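Local coordinates for nuclear transport factor 2 family protein (Rhodopseudomonas palustris, PDB 3DM8) that is of unknown function but belongs to the nuclear transport factor 2 family, in its SnoaL-like branch, and is a putative isomerase, at residues T27-D30 with D31-W35; G48-G52 with K53-L57; M121-T125 with F126-E130; R11-H14 with R15-D19; R61-A64 with D65-I69. One frame throughout, in Å; residues are numbered along the deposited sequence.

Contact 1 (T27-D30 with D31-W35). With CE9 (dodecyl nona ethylene glycol ether), chain B.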
# COMPACT_ATOMS: atom_id res chain seq x y z
N THR A 27 -5.36 -23.23 9.37
CA THR A 27 -5.54 -24.14 8.24
C THR A 27 -5.07 -23.49 6.95
O THR A 27 -4.48 -24.13 6.06
CB THR A 27 -7.01 -24.58 8.11
OG1 THR A 27 -7.31 -25.34 9.28
CG2 THR A 27 -7.23 -25.41 6.91
N ILE A 28 -5.34 -22.21 6.86
CA ILE A 28 -5.17 -21.45 5.62
C ILE A 28 -3.79 -20.90 5.43
O ILE A 28 -3.38 -20.68 4.31
CB ILE A 28 -6.23 -20.33 5.46
CG1 ILE A 28 -6.35 -19.90 3.98
CG2 ILE A 28 -5.93 -19.13 6.29
CD1 ILE A 28 -7.71 -19.11 3.67
N ILE A 29 -3.05 -20.73 6.51
CA ILE A 29 -1.68 -20.21 6.41
C ILE A 29 -0.71 -21.34 6.02
O ILE A 29 -0.69 -22.40 6.67
CB ILE A 29 -1.23 -19.59 7.74
CG1 ILE A 29 -2.06 -18.33 8.09
CG2 ILE A 29 0.25 -19.17 7.68
CD1 ILE A 29 -2.14 -17.37 6.96
N ASP A 30 0.05 -21.19 4.92
CA ASP A 30 0.99 -22.24 4.50
C ASP A 30 2.09 -22.40 5.52
O ASP A 30 2.53 -21.43 6.10
CB ASP A 30 1.67 -21.87 3.18
CG ASP A 30 2.47 -23.02 2.57
OD1 ASP A 30 1.86 -23.92 1.92
OD2 ASP A 30 3.71 -22.99 2.66
N ASP A 31 2.58 -23.63 5.67
CA ASP A 31 3.59 -23.89 6.67
C ASP A 31 4.82 -23.01 6.45
O ASP A 31 5.53 -22.64 7.42
CB ASP A 31 4.06 -25.34 6.68
CG ASP A 31 3.09 -26.32 7.35
OD1 ASP A 31 2.08 -25.89 7.96
OD2 ASP A 31 3.38 -27.55 7.27
N ASN A 32 5.07 -22.66 5.19
CA ASN A 32 6.28 -21.90 4.84
C ASN A 32 5.97 -20.55 4.29
O ASN A 32 6.71 -20.01 3.49
CB ASN A 32 7.16 -22.67 3.84
CG ASN A 32 7.56 -24.04 4.38
OD1 ASN A 32 7.17 -25.12 3.83
ND2 ASN A 32 8.23 -24.02 5.48
N ILE A 33 4.87 -20.00 4.75
CA ILE A 33 4.49 -18.65 4.33
C ILE A 33 5.64 -17.64 4.42
O ILE A 33 6.44 -17.61 5.38
CB ILE A 33 3.28 -18.12 5.11
CG1 ILE A 33 2.78 -16.76 4.54
CG2 ILE A 33 3.61 -18.01 6.64
CD1 ILE A 33 1.40 -16.37 4.99
N ASP A 34 5.69 -16.78 3.39
CA ASP A 34 6.64 -15.67 3.31
C ASP A 34 5.88 -14.38 3.49
O ASP A 34 5.11 -13.98 2.65
CB ASP A 34 7.32 -15.71 1.94
CG ASP A 34 8.36 -14.65 1.73
OD1 ASP A 34 8.30 -13.54 2.31
OD2 ASP A 34 9.26 -14.95 0.89
N TRP A 35 6.05 -13.77 4.67
CA TRP A 35 5.19 -12.68 5.16
C TRP A 35 5.93 -11.41 5.50
O TRP A 35 7.07 -11.44 6.04
CB TRP A 35 4.50 -13.19 6.45
CG TRP A 35 3.71 -12.26 7.34
CD1 TRP A 35 4.20 -11.35 8.26
CD2 TRP A 35 2.30 -12.29 7.54
NE1 TRP A 35 3.16 -10.78 8.94
CE2 TRP A 35 1.98 -11.35 8.53
CE3 TRP A 35 1.27 -13.03 6.97
CZ2 TRP A 35 0.69 -11.15 8.95
CZ3 TRP A 35 -0.01 -12.78 7.33
CH2 TRP A 35 -0.32 -11.86 8.31
C29 CE9 B . 17.01 -14.05 3.84
C30 CE9 B . 15.63 -13.56 4.28
O31 CE9 B . 14.63 -14.20 3.49
C32 CE9 B . 13.31 -13.81 3.82
C33 CE9 B . 12.35 -14.50 2.86
O34 CE9 B . 12.45 -15.90 3.06
C35 CE9 B . 12.59 -16.59 1.82
C36 CE9 B . 12.02 -17.98 1.95
O37 CE9 B . 13.09 -18.88 2.20
C38 CE9 B . 13.97 -18.97 1.09
C39 CE9 B . 15.40 -18.80 1.56
OXT CE9 B . 16.16 -19.90 1.04
O HOH W 1 -0.60 -24.88 7.18
O HOH W 2 1.38 -26.07 4.40
O HOH W 3 5.20 -25.14 1.80

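Contact 2 (G48-G52 with K53-L57). With CE9 (dodecyl nona ethylene glycol ether), chain B.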
# COMPACT_ATOMS: atom_id res chain seq x y z
N GLY A 48 6.91 -6.27 10.60
CA GLY A 48 8.06 -6.79 9.97
C GLY A 48 7.90 -8.08 9.23
O GLY A 48 6.79 -8.60 9.04
N ALA A 49 9.03 -8.61 8.81
CA ALA A 49 9.01 -9.86 8.03
C ALA A 49 8.98 -11.06 8.95
O ALA A 49 9.60 -11.07 10.02
CB ALA A 49 10.28 -9.93 7.12
N ARG A 50 8.29 -12.09 8.50
CA ARG A 50 8.27 -13.38 9.17
C ARG A 50 8.29 -14.52 8.12
O ARG A 50 7.77 -14.35 6.99
CB ARG A 50 7.00 -13.55 10.04
CG ARG A 50 6.74 -12.54 11.15
CD ARG A 50 7.86 -12.54 12.21
NE ARG A 50 7.45 -11.66 13.32
CZ ARG A 50 7.61 -10.35 13.32
NH1 ARG A 50 8.23 -9.76 12.33
NH2 ARG A 50 7.21 -9.62 14.36
N GLN A 51 8.86 -15.63 8.51
CA GLN A 51 8.80 -16.85 7.72
C GLN A 51 8.15 -17.95 8.55
O GLN A 51 8.59 -18.26 9.66
CB GLN A 51 10.19 -17.35 7.33
CG GLN A 51 11.09 -16.33 6.76
CD GLN A 51 10.48 -15.55 5.63
OE1 GLN A 51 9.84 -16.11 4.70
NE2 GLN A 51 10.67 -14.23 5.69
N GLY A 52 7.20 -18.64 7.91
CA GLY A 52 6.55 -19.81 8.48
C GLY A 52 5.28 -19.52 9.22
O GLY A 52 5.10 -18.46 9.83
N LYS A 53 4.39 -20.52 9.22
CA LYS A 53 3.13 -20.41 9.88
C LYS A 53 3.20 -20.08 11.34
O LYS A 53 2.40 -19.25 11.85
CB LYS A 53 2.28 -21.69 9.63
CG LYS A 53 1.00 -21.76 10.50
CD LYS A 53 0.04 -22.81 9.98
CE LYS A 53 0.17 -24.08 10.62
NZ LYS A 53 -1.08 -24.97 10.49
N ALA A 54 4.08 -20.74 12.08
CA ALA A 54 4.13 -20.48 13.56
C ALA A 54 4.40 -19.01 13.87
O ALA A 54 3.74 -18.39 14.70
CB ALA A 54 5.19 -21.35 14.25
N ALA A 55 5.36 -18.42 13.17
CA ALA A 55 5.70 -17.00 13.41
C ALA A 55 4.58 -16.08 12.97
O ALA A 55 4.31 -15.05 13.60
CB ALA A 55 7.01 -16.62 12.68
N VAL A 56 3.88 -16.42 11.88
CA VAL A 56 2.75 -15.59 11.43
C VAL A 56 1.57 -15.70 12.39
O VAL A 56 0.92 -14.71 12.68
CB VAL A 56 2.35 -15.89 9.96
CG1 VAL A 56 0.92 -15.32 9.61
CG2 VAL A 56 3.51 -15.45 8.95
N LEU A 57 1.31 -16.88 12.93
CA LEU A 57 0.25 -17.04 13.93
C LEU A 57 0.59 -16.21 15.19
O LEU A 57 -0.27 -15.62 15.81
CB LEU A 57 -0.03 -18.49 14.27
CG LEU A 57 -0.72 -19.30 13.17
CD1 LEU A 57 -0.83 -20.78 13.48
CD2 LEU A 57 -2.11 -18.70 12.86
C29 CE9 B . 17.01 -14.05 3.84
C30 CE9 B . 15.63 -13.56 4.28
O31 CE9 B . 14.63 -14.20 3.49
C32 CE9 B . 13.31 -13.81 3.82
C33 CE9 B . 12.35 -14.50 2.86
O34 CE9 B . 12.45 -15.90 3.06
C35 CE9 B . 12.59 -16.59 1.82
C36 CE9 B . 12.02 -17.98 1.95
O37 CE9 B . 13.09 -18.88 2.20
C38 CE9 B . 13.97 -18.97 1.09
C39 CE9 B . 15.40 -18.80 1.56
OXT CE9 B . 16.16 -19.90 1.04
O HOH W 4 6.24 -13.71 15.11

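Contact 3 (M121-T125 with F126-E130)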
# COMPACT_ATOMS: atom_id res chain seq x y z
N MET A 121 2.13 -6.33 3.10
CA MET A 121 1.26 -5.23 3.48
C MET A 121 2.01 -3.95 3.69
O MET A 121 2.97 -3.91 4.39
CB MET A 121 0.49 -5.56 4.75
CG MET A 121 -0.34 -4.41 5.18
SD MET A 121 -1.21 -4.62 6.72
CE MET A 121 -2.33 -5.80 5.98
N VAL A 122 1.51 -2.91 3.04
CA VAL A 122 1.92 -1.51 3.22
C VAL A 122 0.76 -0.76 3.82
O VAL A 122 -0.36 -0.82 3.32
CB VAL A 122 2.25 -0.83 1.85
CG1 VAL A 122 2.89 0.55 2.07
CG2 VAL A 122 3.17 -1.71 1.10
N LEU A 123 1.02 0.01 4.86
CA LEU A 123 0.01 0.91 5.37
C LEU A 123 0.51 2.28 5.72
O LEU A 123 1.70 2.57 5.65
CB LEU A 123 -0.62 0.32 6.62
CG LEU A 123 0.36 0.13 7.75
CD1 LEU A 123 -0.36 0.39 9.00
CD2 LEU A 123 0.92 -1.29 7.70
N ASP A 124 -0.47 3.16 5.94
CA ASP A 124 -0.19 4.60 6.24
C ASP A 124 0.25 4.65 7.70
O ASP A 124 -0.52 4.87 8.64
CB ASP A 124 -1.38 5.51 5.86
CG ASP A 124 -1.05 7.01 6.03
OD1 ASP A 124 0.00 7.35 6.63
OD2 ASP A 124 -1.90 7.87 5.68
N THR A 125 1.54 4.40 7.85
CA THR A 125 2.18 4.18 9.12
C THR A 125 2.34 5.48 9.92
O THR A 125 2.26 5.46 11.12
CB THR A 125 3.54 3.48 8.98
OG1 THR A 125 4.26 4.11 7.91
CG2 THR A 125 3.32 1.95 8.71
N PHE A 126 2.51 6.61 9.24
CA PHE A 126 2.61 7.87 9.96
C PHE A 126 1.26 8.20 10.59
O PHE A 126 1.15 8.58 11.78
CB PHE A 126 3.15 9.01 9.07
CG PHE A 126 3.36 10.32 9.80
CD1 PHE A 126 4.55 10.56 10.45
CD2 PHE A 126 2.39 11.28 9.83
CE1 PHE A 126 4.74 11.73 11.15
CE2 PHE A 126 2.56 12.47 10.51
CZ PHE A 126 3.74 12.70 11.16
N ASP A 127 0.22 8.05 9.81
CA ASP A 127 -1.13 8.35 10.29
C ASP A 127 -1.46 7.42 11.44
O ASP A 127 -2.01 7.85 12.48
CB ASP A 127 -2.16 8.20 9.19
CG ASP A 127 -3.50 8.73 9.59
OD1 ASP A 127 -4.48 8.00 9.42
OD2 ASP A 127 -3.57 9.86 10.07
N LEU A 128 -1.00 6.18 11.33
CA LEU A 128 -1.27 5.17 12.39
C LEU A 128 -0.58 5.60 13.67
O LEU A 128 -1.18 5.62 14.76
CB LEU A 128 -0.78 3.75 12.00
CG LEU A 128 -0.73 2.62 13.03
CD1 LEU A 128 -2.05 2.39 13.78
CD2 LEU A 128 -0.20 1.26 12.42
N VAL A 129 0.69 5.98 13.56
CA VAL A 129 1.50 6.32 14.75
C VAL A 129 0.91 7.57 15.39
O VAL A 129 0.81 7.67 16.61
CB VAL A 129 3.04 6.54 14.46
CG1 VAL A 129 3.71 7.32 15.62
CG2 VAL A 129 3.76 5.21 14.20
N GLU A 130 0.52 8.53 14.56
CA GLU A 130 -0.06 9.76 15.09
C GLU A 130 -1.32 9.51 15.88
O GLU A 130 -1.54 10.08 16.98
CB GLU A 130 -0.35 10.77 14.00
CG GLU A 130 0.91 11.42 13.48
CD GLU A 130 0.81 12.93 13.31
OE1 GLU A 130 -0.26 13.42 12.87
OE2 GLU A 130 1.82 13.62 13.59

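Contact 4 (R11-H14 with R15-D19)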
# COMPACT_ATOMS: atom_id res chain seq x y z
N ARG A 11 -12.06 -14.05 6.22
CA ARG A 11 -13.00 -14.53 7.25
C ARG A 11 -12.25 -15.19 8.43
O ARG A 11 -12.55 -14.95 9.61
CB ARG A 11 -14.01 -15.47 6.65
CG ARG A 11 -14.98 -15.97 7.58
CD ARG A 11 -16.14 -16.61 6.84
NE ARG A 11 -15.69 -17.64 5.92
CZ ARG A 11 -15.65 -17.48 4.60
NH1 ARG A 11 -16.04 -16.36 4.07
NH2 ARG A 11 -15.25 -18.46 3.83
N ALA A 12 -11.25 -15.99 8.07
CA ALA A 12 -10.43 -16.72 9.03
C ALA A 12 -9.69 -15.75 9.93
O ALA A 12 -9.61 -15.95 11.13
CB ALA A 12 -9.42 -17.59 8.29
N LEU A 13 -9.18 -14.69 9.34
CA LEU A 13 -8.45 -13.68 10.11
C LEU A 13 -9.40 -12.92 11.06
O LEU A 13 -9.08 -12.57 12.23
CB LEU A 13 -7.77 -12.72 9.13
CG LEU A 13 -6.86 -11.71 9.83
CD1 LEU A 13 -5.71 -12.40 10.61
CD2 LEU A 13 -6.38 -10.71 8.74
N HIS A 14 -10.61 -12.65 10.57
CA HIS A 14 -11.64 -12.01 11.41
C HIS A 14 -11.94 -12.82 12.66
O HIS A 14 -12.00 -12.30 13.80
CB HIS A 14 -12.94 -11.88 10.59
CG HIS A 14 -14.05 -11.19 11.33
ND1 HIS A 14 -14.42 -9.88 11.05
CD2 HIS A 14 -14.90 -11.63 12.28
CE1 HIS A 14 -15.45 -9.56 11.81
NE2 HIS A 14 -15.73 -10.59 12.59
N ARG A 15 -12.13 -14.11 12.45
CA ARG A 15 -12.40 -15.03 13.57
C ARG A 15 -11.26 -14.97 14.59
O ARG A 15 -11.48 -14.97 15.79
CB ARG A 15 -12.58 -16.47 13.08
CG ARG A 15 -13.77 -16.65 12.19
CD ARG A 15 -14.18 -18.08 12.18
NE ARG A 15 -15.24 -18.37 11.22
CZ ARG A 15 -16.54 -18.34 11.52
NH1 ARG A 15 -16.95 -18.00 12.74
NH2 ARG A 15 -17.43 -18.62 10.58
N ALA A 16 -10.02 -14.88 14.08
CA ALA A 16 -8.86 -14.97 14.94
C ALA A 16 -8.76 -13.66 15.70
O ALA A 16 -8.62 -13.65 16.93
CB ALA A 16 -7.58 -15.28 14.18
N LEU A 17 -8.88 -12.55 14.99
CA LEU A 17 -8.62 -11.26 15.63
C LEU A 17 -9.73 -10.86 16.56
O LEU A 17 -9.51 -10.24 17.62
CB LEU A 17 -8.41 -10.15 14.59
CG LEU A 17 -7.21 -10.35 13.68
CD1 LEU A 17 -7.00 -9.05 12.85
CD2 LEU A 17 -5.92 -10.80 14.37
N ASN A 18 -10.96 -11.19 16.18
CA ASN A 18 -12.10 -10.68 16.94
C ASN A 18 -12.58 -11.66 17.97
O ASN A 18 -12.90 -11.30 19.12
CB ASN A 18 -13.22 -10.17 16.04
CG ASN A 18 -13.09 -8.67 15.80
OD1 ASN A 18 -11.97 -8.14 15.78
ND2 ASN A 18 -14.21 -7.97 15.65
N ASP A 19 -12.57 -12.94 17.60
CA ASP A 19 -13.16 -13.97 18.50
C ASP A 19 -12.12 -14.86 19.16
O ASP A 19 -12.46 -15.76 19.93
CB ASP A 19 -14.17 -14.84 17.74
CG ASP A 19 -15.36 -14.07 17.25
OD1 ASP A 19 -15.59 -14.01 16.03
OD2 ASP A 19 -16.06 -13.47 18.09
O HOH W 5 -17.37 -8.90 14.79

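Contact 5 (R61-A64 with D65-I69)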
# COMPACT_ATOMS: atom_id res chain seq x y z
N ARG A 61 -1.65 -13.31 16.80
CA ARG A 61 -2.03 -13.42 18.23
C ARG A 61 -1.80 -12.06 18.92
O ARG A 61 -2.62 -11.57 19.66
CB ARG A 61 -1.25 -14.51 18.97
CG ARG A 61 -1.60 -14.66 20.43
CD ARG A 61 -0.53 -15.48 21.22
NE ARG A 61 0.71 -14.75 21.36
CZ ARG A 61 0.82 -13.64 22.09
NH1 ARG A 61 -0.23 -13.20 22.73
NH2 ARG A 61 1.97 -12.98 22.18
N GLN A 62 -0.64 -11.49 18.64
CA GLN A 62 -0.29 -10.18 19.18
C GLN A 62 -1.24 -9.09 18.69
O GLN A 62 -1.66 -8.21 19.45
CB GLN A 62 1.12 -9.83 18.79
CG GLN A 62 2.15 -10.70 19.42
CD GLN A 62 3.53 -10.39 18.85
OE1 GLN A 62 3.81 -10.61 17.68
NE2 GLN A 62 4.39 -9.86 19.68
N ILE A 63 -1.60 -9.13 17.42
CA ILE A 63 -2.56 -8.16 16.87
C ILE A 63 -3.93 -8.36 17.55
O ILE A 63 -4.56 -7.39 17.93
CB ILE A 63 -2.73 -8.27 15.31
CG1 ILE A 63 -1.43 -7.88 14.64
CG2 ILE A 63 -3.87 -7.38 14.86
CD1 ILE A 63 -1.36 -8.23 13.12
N ALA A 64 -4.37 -9.60 17.69
CA ALA A 64 -5.68 -9.90 18.29
C ALA A 64 -5.77 -9.34 19.71
O ALA A 64 -6.81 -8.89 20.18
CB ALA A 64 -5.95 -11.39 18.33
N ASP A 65 -4.66 -9.48 20.41
CA ASP A 65 -4.52 -8.98 21.79
C ASP A 65 -4.64 -7.47 21.87
O ASP A 65 -5.17 -6.94 22.84
CB ASP A 65 -3.15 -9.31 22.37
CG ASP A 65 -3.09 -10.67 22.97
OD1 ASP A 65 -4.12 -11.38 23.02
OD2 ASP A 65 -1.99 -11.04 23.43
N SER A 66 -4.18 -6.80 20.82
CA SER A 66 -3.97 -5.34 20.80
C SER A 66 -5.17 -4.52 20.33
O SER A 66 -5.29 -3.33 20.67
CB SER A 66 -2.80 -4.96 19.91
OG SER A 66 -1.59 -5.49 20.42
N VAL A 67 -5.99 -5.13 19.48
CA VAL A 67 -7.07 -4.42 18.80
C VAL A 67 -8.35 -5.23 18.68
O VAL A 67 -8.35 -6.46 18.72
CB VAL A 67 -6.67 -3.95 17.37
CG1 VAL A 67 -5.44 -3.02 17.39
CG2 VAL A 67 -6.44 -5.12 16.46
N ARG A 68 -9.44 -4.50 18.56
CA ARG A 68 -10.69 -5.03 18.07
C ARG A 68 -11.21 -4.17 16.93
O ARG A 68 -11.35 -2.96 17.05
CB ARG A 68 -11.72 -5.07 19.20
CG ARG A 68 -13.13 -5.33 18.75
CD ARG A 68 -14.02 -5.85 19.88
NE ARG A 68 -14.99 -6.79 19.32
CZ ARG A 68 -14.99 -8.10 19.53
NH1 ARG A 68 -15.91 -8.86 18.94
NH2 ARG A 68 -14.09 -8.65 20.33
N ILE A 69 -11.51 -4.86 15.83
CA ILE A 69 -12.00 -4.24 14.61
C ILE A 69 -13.50 -4.22 14.64
O ILE A 69 -14.16 -5.25 14.91
CB ILE A 69 -11.54 -5.02 13.36
CG1 ILE A 69 -10.02 -5.07 13.32
CG2 ILE A 69 -12.09 -4.37 12.10
CD1 ILE A 69 -9.46 -6.47 12.97
O HOH W 6 -2.90 -14.02 23.70

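Contact 1 (T27-D30 with D31-W35)
Asp30 and Ile33 close a type I beta turn, Ile33 N donating to Asp30 O at 3.1 Å, and this corner carries the chain of an NTF2-like fold from helix 23-28 and the short strand 29-30 into strand 33-38. The side chain of Asp30 reaches across the turn. Its CB lies 3.2 Å from Asp31 N. CG, anti to the backbone N (chi1 -170°) and beside the carbonyl carbon, carries the carboxylate toward the amides of Asp31 and Asn32. Beyond it the carboxylate divides: OD2 takes the amide of Asn32 N at 2.9 Å, met from above the carboxylate plane, while OD1 receives a weak bond from a water that accepts from Asp31 N, and has a long, weak ion pair with Arg115. Replacing Asp30 by an alanine would probably leave the Asn32 amide without its carboxylate mate and the turn freer to flex. On the buried side Ile29 and Ile33 meet with their methyl branches, CG2 to CG2 at 3.7 Å, the two side chains crossing at a slant; both also rest on Leu116 of strand 115-123. Farther on, Asp34 forms a salt bridge with Arg120 and comes near the bound detergent. A second water ties the turn's polar side chains together, donating to both Asp30 OD2 and Asn32 OD1 at 2.8 Å.

Contact 2 (G48-G52 with K53-L57)
The guanidinium of Arg50 has a water at its edge, in plane, and that water links it to the helix: NE donates to it at 3.0 Å, and it donates in turn to Ala55 O at 2.8 Å. In the same plane NH1 bonds to Ala49 O at 3.0 Å, approaching that carbonyl from above its own plane; NH1 also reaches Phe47 O, and NH2 makes a weak bond to Pro45 O. A bend at chi2 (-61°) folds the arginine chain back along its own strand. Nearer the backbone, Arg50 CB packs against Ala55 CB at 4.0 Å and Val56 CG2 at 4.1 Å. This is a strand-to-helix junction of the NTF2-like fold, where edge strand 48-51 turns into helix 53-66 with Gly52 at the N-cap. Gly52 O accepts from Val56 N at 3.1 Å, in the carbonyl plane, and its positive phi (93°) would jam a CB against the carbonyl O of Gln51. Lys53 points away from the strand and sends NZ to Ala26 O. Gln51 points away from the helix, and its amide end packs on the bound detergent, Gln51 NE2 lying 3.3 Å from C33 of the ether chain.

Contact 3 (M121-T125 with F126-E130)
Phe126 follows directly on Thr125 at the start of helix 125-133, and its CB sits 3.7 Å from Thr125 C. Its amide is bonded to Thr125 OG1 of the second subunit. Asp127 comes next and meets the N-cap residue: its N donates to Asp124 OD1 at 3.3 Å with an N-H...O angle of 162°, reaching the oxygen from above the carboxylate plane. Asp124 CG stands anti to its own N (chi1 -174°), which carries the carboxylate across the first helical turn, where both oxygens lie 3.5 Å from Asp127 CB. Leu128 then joins strand and helix twice. Its N donates to Asp124 O at 3.0 Å, and its CD2 touches Leu123 CD1 at 3.5 Å, the two leucines meeting at an angle beside Ile37, Val103 and Ile101. Val129 N closes the next turn by donating to Thr125 O at 2.9 Å. The CG2 branch of Val129 leans on the same oxygen. With a leucine in place of Asp124, the Asp127 amide would probably be left uncapped and Thr125 of the second subunit would lose one of its partners. Asp124 OD1 thus accepts from two donors, Asp127 N in its own chain and Thr125 OG1 of the second subunit, and the reciprocal bonds repeat about the dimer interface. The Asp127 carboxylate lies close by, Asp124 OD2 to Asp127 OD1 being 4.5 Å, so the negative charges probably oppose each other, while the helix's N-terminal amides would tend to steady the capping carboxylate.

Contact 4 (R11-H14 with R15-D19)
Leu13 and Leu17, one helical turn apart, make the apolar part of this contact: Leu13 CD1 lies 4.0 Å from Leu17 CG, and Leu13 CG lies 4.0 Å from Leu17 CD1. Backbone bonds tie the same turn, from Arg15 N, Ala16 N, Leu17 N and Asn18 N to the carbonyls four residues back; the Leu17 N to Leu13 O bond is 2.8 Å and runs nearly along the C=O axis. Among the polar side chains, His14 stretches out with CG anti to its N (chi1 -178°), and its ring has Asn18 CB over one face, 4.3 Å from NE2, and Asp19 OD1 at the edge. A water 3.2 Å from His14 NE2 also accepts a weak bond from Asn18 ND2. Arg15, extended from CG to NE, passes near Arg11, with its CG 3.3 Å from Arg11 O, before NE reaches a salt bridge with Glu24. This is i to i+4 packing along the last part of helix 5-19, an amphipathic helix of the NTF2-like fold. Leu13 and Ala16 pack on Leu25 of helix 23-28, Leu17 lies on Ile63 and Ala64 of helix 53-66, and Asn18 ND2 bonds to Ile69 O at the start of strand 67-79.

Contact 5 (R61-A64 with D65-I69)
Ile63 and Val67 form the close-packed side of this helix end, lying side by side and pointing the same way with CG2 to CG2 at 3.8 Å. Val67 CG2 sits between its backbone N and carbonyl carbon, which brings it to 3.3 Å from Ile63 O. That carbonyl has two donors: Val67 N at 3.1 Å, close to the line of the C=O bond, and Ser66 N at 3.0 Å, from above the carbonyl plane. Phe46 and Leu17 cover Ile63, and Leu92 of strand 83-94 touches Val67. The opposite character belongs to Arg61 and Asp65, both exposed. Asp65 N still closes a regular helical turn on Arg61 O, but their side chains meet directly through a salt bridge, Arg61 NH1 to Asp65 OD2 at 2.9 Å, whose hydrogen bond is weak at 118°. The guanidinium and carboxylate planes stand 64° apart, and a bend at chi3 (70°) curls the arginine back toward the aspartate. A water at the guanidinium edge accepts from NH1 and donates to Asp65 OD1. Each charge has a further mate, Glu58 for Arg61 and Arg20 for Asp65. Val67 leaves helical geometry and the chain passes straight into strand 67-79, an outermost strand of the curved sheet, so the whole is a helix-to-strand junction of an NTF2-like alpha+beta fold.

All five contacts are local, and four sit where helices, turns and strands of one sheet join; contact 4 lies wholly within a helix. Contacts 1 and 2 touch, with strands 33-38 and 48-51 paired, and both approach the detergent. Contacts 2 and 5 use the two ends of helix 53-66, a glycine N-cap at one and a doubly accepting carbonyl at the other. Contact 5 also meets contact 4 through Asn18 and Leu17. Contacts 2 and 5 are at the surface, while contacts 1, 3 and 4 are partly buried. Waters bridge polar groups in contacts 1, 2, 4 and 5, salt bridges appear in or beside 1, 4 and 5, and contact 3 alone involves the second subunit.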